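Local coordinates for protein GH3 beta-N-acetylglucosaminidase (PDB 6K5J) that probably hydrolyses terminal beta-linked N-acetylglucosamine residues from chito-oligosaccharides and related glycans, as a glycoside hydrolase of family 3, at residues Val453-Ala458 with Leu479-Ala484; Leu467-Ala472 with Pro494-Phe499. All blocks are in the same frame, centred on the assembly; numbering follows the deposited sequence.

Interaction 1 lies within the six-stranded mixed sheet of the C-terminal part of the chain, pairing the parallel strands 450-455 and 478-483. Interaction 2 ties helix 462-472, which connects those strands and lies beside the sheet, to the loop leading from strand 478-483 into strand 499-501; the centres of the two are 9 Å apart. They meet through Leu479, whose CD2 packs 3.6 Å from Ala472 N, and through Val481, whose N lies 3.0 Å from Thr498 O in a probable hydrogen bond. The side chain of Tyr456 in interaction 1 is about 14 Å from a bound N-acetylglucosamine, too far for contact. Interaction 2 lies farther from the centre of the chain, about 30 Å against 21 Å.

Interaction 1: Val453-Ala458 with Leu479-Ala484; sequences VVSYNA and LIVASA
Val453-Ser455 runs parallel to Val481-Ser483 in register, the short strand axes crossing at -28°, and four backbone hydrogen bonds join Val453 N to Ile480 O, Ala482 N to Val453 O, Ser455 N to Ala482 O and Ala484 N to Ser455 O. The last is the shortest at 2.8 Å and nearly straight. Ser455 N, by contrast, sits above the plane of the Ala482 carbonyl, 40° out of it; the same oxygen also receives a CA-H...O contact from Val454 CA at 3.2 Å.

On the face of Val453, Val481 and Ser455, the side chains of Val453 and Leu479 cross obliquely, CG2 of the valine meeting CD1 of the leucine at 3.7 Å. CG1 of Val481 reaches Ser455 OG at 4.0 Å. Helix 462-472 connects the two strands in a right-handed beta-alpha-beta crossover and covers this face: Leu471 lies on Val453 and Gln464 on Ser455.

Ser455 OG stands between its own backbone N and carbonyl carbon (chi1 70°), where it comes within 3.2 Å of Ser483 CA while hydrogen-bonding to Asp489. Ser483 OG turns to another partner, the carbonyl oxygen of Phe500 on the adjoining strand. On the other face, beside Ala482, Val454 CG1 presses on Ala484 CB at 3.5 Å, tighter than usual for two methyl groups. Past the strand end, Tyr456 CD2 passes 4.4 Å from Ala484 O, and the phenol OH is hydrogen-bonded to Arg485.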
# COMPACT_ATOMS: atom_id res chain seq x y z
N VAL A 453 -1.95 22.14 -13.64
CA VAL A 453 -2.17 21.80 -12.25
C VAL A 453 -2.03 20.29 -12.10
O VAL A 453 -2.74 19.53 -12.77
CB VAL A 453 -3.55 22.25 -11.74
CG1 VAL A 453 -3.72 21.82 -10.28
CG2 VAL A 453 -3.68 23.75 -11.88
N VAL A 454 -1.11 19.88 -11.24
CA VAL A 454 -1.07 18.50 -10.77
C VAL A 454 -2.05 18.41 -9.60
O VAL A 454 -1.85 19.06 -8.57
CB VAL A 454 0.34 18.08 -10.37
CG1 VAL A 454 0.34 16.66 -9.84
CG2 VAL A 454 1.28 18.17 -11.57
N SER A 455 -3.14 17.67 -9.78
CA SER A 455 -4.09 17.51 -8.69
C SER A 455 -3.72 16.30 -7.84
O SER A 455 -3.01 15.39 -8.27
CB SER A 455 -5.53 17.39 -9.21
OG SER A 455 -5.77 16.16 -9.88
N TYR A 456 -4.20 16.31 -6.60
CA TYR A 456 -3.87 15.25 -5.64
C TYR A 456 -5.11 15.05 -4.77
O TYR A 456 -5.33 15.80 -3.82
CB TYR A 456 -2.63 15.63 -4.83
CG TYR A 456 -2.10 14.54 -3.91
CD1 TYR A 456 -2.78 14.18 -2.76
CD2 TYR A 456 -0.90 13.90 -4.19
CE1 TYR A 456 -2.29 13.19 -1.92
CE2 TYR A 456 -0.40 12.91 -3.35
CZ TYR A 456 -1.09 12.57 -2.22
OH TYR A 456 -0.60 11.59 -1.38
N ASN A 457 -5.92 14.06 -5.14
CA ASN A 457 -7.21 13.80 -4.48
C ASN A 457 -8.02 15.09 -4.32
O ASN A 457 -8.59 15.36 -3.26
CB ASN A 457 -7.00 13.09 -3.14
CG ASN A 457 -6.67 11.62 -3.32
OD1 ASN A 457 -6.64 11.11 -4.44
ND2 ASN A 457 -6.41 10.93 -2.22
N ALA A 458 -8.08 15.87 -5.40
CA ALA A 458 -8.96 17.04 -5.44
C ALA A 458 -10.42 16.67 -5.15
O ALA A 458 -11.18 17.51 -4.65
CB ALA A 458 -8.86 17.71 -6.81
N LEU A 479 -5.43 25.62 -19.49
CA LEU A 479 -5.26 24.79 -18.30
C LEU A 479 -5.25 23.32 -18.68
O LEU A 479 -6.15 22.85 -19.38
CB LEU A 479 -6.38 25.06 -17.30
CG LEU A 479 -6.44 24.11 -16.09
CD1 LEU A 479 -5.25 24.36 -15.18
CD2 LEU A 479 -7.75 24.29 -15.33
N ILE A 480 -4.23 22.59 -18.21
CA ILE A 480 -4.21 21.13 -18.22
C ILE A 480 -4.20 20.66 -16.77
O ILE A 480 -3.46 21.20 -15.95
CB ILE A 480 -2.97 20.58 -18.96
CG1 ILE A 480 -3.00 20.94 -20.45
CG2 ILE A 480 -2.84 19.06 -18.78
CD1 ILE A 480 -1.66 20.68 -21.15
N VAL A 481 -5.00 19.65 -16.46
CA VAL A 481 -4.98 19.03 -15.14
C VAL A 481 -4.46 17.60 -15.29
O VAL A 481 -4.88 16.87 -16.19
CB VAL A 481 -6.37 19.06 -14.48
CG1 VAL A 481 -6.33 18.43 -13.08
CG2 VAL A 481 -6.87 20.49 -14.39
N ALA A 482 -3.53 17.22 -14.43
CA ALA A 482 -3.00 15.87 -14.38
C ALA A 482 -3.10 15.39 -12.94
O ALA A 482 -2.48 15.98 -12.04
CB ALA A 482 -1.55 15.82 -14.87
N SER A 483 -3.89 14.35 -12.71
CA SER A 483 -4.07 13.84 -11.35
C SER A 483 -2.91 12.93 -11.00
O SER A 483 -2.53 12.05 -11.78
CB SER A 483 -5.41 13.10 -11.22
OG SER A 483 -5.58 12.14 -12.26
N ALA A 484 -2.33 13.17 -9.82
CA ALA A 484 -1.20 12.39 -9.32
C ALA A 484 -1.57 11.54 -8.12
O ALA A 484 -0.69 11.00 -7.44
CB ALA A 484 -0.03 13.31 -8.98

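Interaction 2: Leu467-Ala472 with Pro494-Phe499; sequences LIEALA and PTVKTF
Glu469 has CG anti to its carbonyl carbon (chi1 -81°), and a bend at chi2 (-74°) carries CD toward Thr495, where both carboxylate oxygens find partners. In Thr495, OG1 is anti to the carbonyl carbon and beside the backbone N (chi1 -41°), which puts the hydroxyl on the same side as the amide; the two supply donors to the acid from one residue. Thr495 N bonds to Glu469 OE2 at 2.8 Å, using the syn lone pair of that oxygen, while Thr495 OG1 donates to Glu469 OE1 at a very short 2.4 Å, a length to be treated as doubtful. If both bonds hold, they would limit rotation of the carboxylate about CG-CD. Pro494 borders the same group, its CD 3.5 Å from Glu469 OE2; its ring nitrogen has no hydrogen to share.

An alanine at Glu469 would remove the carboxylate and would probably leave the hydroxyl and amide of Thr495 without their partner on the helix.

Beside the polar pair, one turn of helix presents Ile468 and Ala472 to the loop. Ile468 CG2 meets Val496 CG2 at 3.6 Å, the two side chains crossing, and the same valine methyl reaches Ala472 CB at 4.2 Å. Ala472 CB also touches Thr495, with CB to CB at 3.8 Å. The threonine meets the acid with its hydroxyl and Ala472 CB with CG2, at 3.9 Å.

Helix 462-472 lies on the sheet here: Ile468 reaches Val453 and Ser455 of strand 450-455 and Val481 of strand 478-483, and Val496 also rests on Val481, while helix 435-447 packs against the helix at Leu467, Ala470 and Leu471.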
# COMPACT_ATOMS: atom_id res chain seq x y z
N LEU A 467 -9.98 25.92 -6.66
CA LEU A 467 -8.91 26.60 -7.37
C LEU A 467 -8.83 26.13 -8.82
O LEU A 467 -8.74 26.94 -9.75
CB LEU A 467 -7.58 26.38 -6.66
CG LEU A 467 -6.32 26.83 -7.41
CD1 LEU A 467 -6.41 28.31 -7.77
CD2 LEU A 467 -5.07 26.56 -6.59
N ILE A 468 -8.87 24.81 -9.03
CA ILE A 468 -8.79 24.27 -10.38
C ILE A 468 -9.96 24.75 -11.23
O ILE A 468 -9.79 25.19 -12.37
CB ILE A 468 -8.72 22.74 -10.35
CG1 ILE A 468 -7.43 22.27 -9.68
CG2 ILE A 468 -8.83 22.20 -11.76
CD1 ILE A 468 -7.41 20.77 -9.34
N GLU A 469 -11.18 24.65 -10.69
CA GLU A 469 -12.35 25.11 -11.42
C GLU A 469 -12.28 26.61 -11.72
O GLU A 469 -12.74 27.05 -12.78
CB GLU A 469 -13.63 24.78 -10.64
CG GLU A 469 -14.10 23.33 -10.81
CD GLU A 469 -14.74 23.07 -12.17
OE1 GLU A 469 -15.85 23.59 -12.41
OE2 GLU A 469 -14.13 22.35 -13.00
N ALA A 470 -11.68 27.39 -10.82
CA ALA A 470 -11.51 28.82 -11.08
C ALA A 470 -10.56 29.05 -12.25
O ALA A 470 -10.86 29.85 -13.15
CB ALA A 470 -10.98 29.51 -9.82
N LEU A 471 -9.43 28.35 -12.26
CA LEU A 471 -8.49 28.47 -13.37
C LEU A 471 -9.12 28.01 -14.67
O LEU A 471 -8.84 28.56 -15.74
CB LEU A 471 -7.22 27.66 -13.07
CG LEU A 471 -6.37 28.10 -11.89
CD1 LEU A 471 -5.28 27.08 -11.59
CD2 LEU A 471 -5.75 29.46 -12.20
N ALA A 472 -9.98 26.99 -14.60
CA ALA A 472 -10.63 26.47 -15.79
C ALA A 472 -11.60 27.46 -16.39
O ALA A 472 -11.90 27.38 -17.59
CB ALA A 472 -11.36 25.16 -15.47
N PRO A 494 -15.91 19.73 -13.52
CA PRO A 494 -16.69 19.72 -14.77
C PRO A 494 -16.25 20.76 -15.80
O PRO A 494 -16.53 20.57 -16.99
CB PRO A 494 -18.13 19.97 -14.30
CG PRO A 494 -17.99 20.67 -12.98
CD PRO A 494 -16.73 20.12 -12.35
N THR A 495 -15.56 21.82 -15.40
CA THR A 495 -15.13 22.86 -16.33
C THR A 495 -13.79 22.57 -16.98
O THR A 495 -13.44 23.20 -17.99
CB THR A 495 -15.06 24.21 -15.60
OG1 THR A 495 -16.19 24.32 -14.72
CG2 THR A 495 -15.07 25.38 -16.58
N VAL A 496 -13.03 21.62 -16.43
CA VAL A 496 -11.70 21.31 -16.96
C VAL A 496 -11.84 20.71 -18.35
O VAL A 496 -12.69 19.84 -18.58
CB VAL A 496 -10.96 20.37 -15.99
CG1 VAL A 496 -9.76 19.71 -16.65
CG2 VAL A 496 -10.55 21.14 -14.76
N LYS A 497 -11.03 21.18 -19.30
CA LYS A 497 -11.12 20.70 -20.67
C LYS A 497 -10.16 19.55 -20.97
O LYS A 497 -10.45 18.74 -21.87
CB LYS A 497 -10.84 21.84 -21.65
CG LYS A 497 -11.95 22.87 -21.73
CD LYS A 497 -11.57 24.00 -22.70
CE LYS A 497 -12.31 25.29 -22.36
NZ LYS A 497 -11.59 26.47 -22.88
N THR A 498 -9.04 19.46 -20.27
CA THR A 498 -8.00 18.47 -20.52
C THR A 498 -7.58 17.86 -19.20
O THR A 498 -7.10 18.58 -18.32
CB THR A 498 -6.78 19.10 -21.22
OG1 THR A 498 -7.22 19.84 -22.36
CG2 THR A 498 -5.79 18.03 -21.65
N PHE A 499 -7.76 16.55 -19.05
CA PHE A 499 -7.51 15.86 -17.79
C PHE A 499 -6.75 14.57 -18.06
O PHE A 499 -7.21 13.71 -18.82
CB PHE A 499 -8.83 15.56 -17.06
CG PHE A 499 -8.63 14.92 -15.70
CD1 PHE A 499 -8.49 13.54 -15.58
CD2 PHE A 499 -8.58 15.71 -14.55
CE1 PHE A 499 -8.30 12.95 -14.33
CE2 PHE A 499 -8.39 15.13 -13.30
CZ PHE A 499 -8.25 13.73 -13.18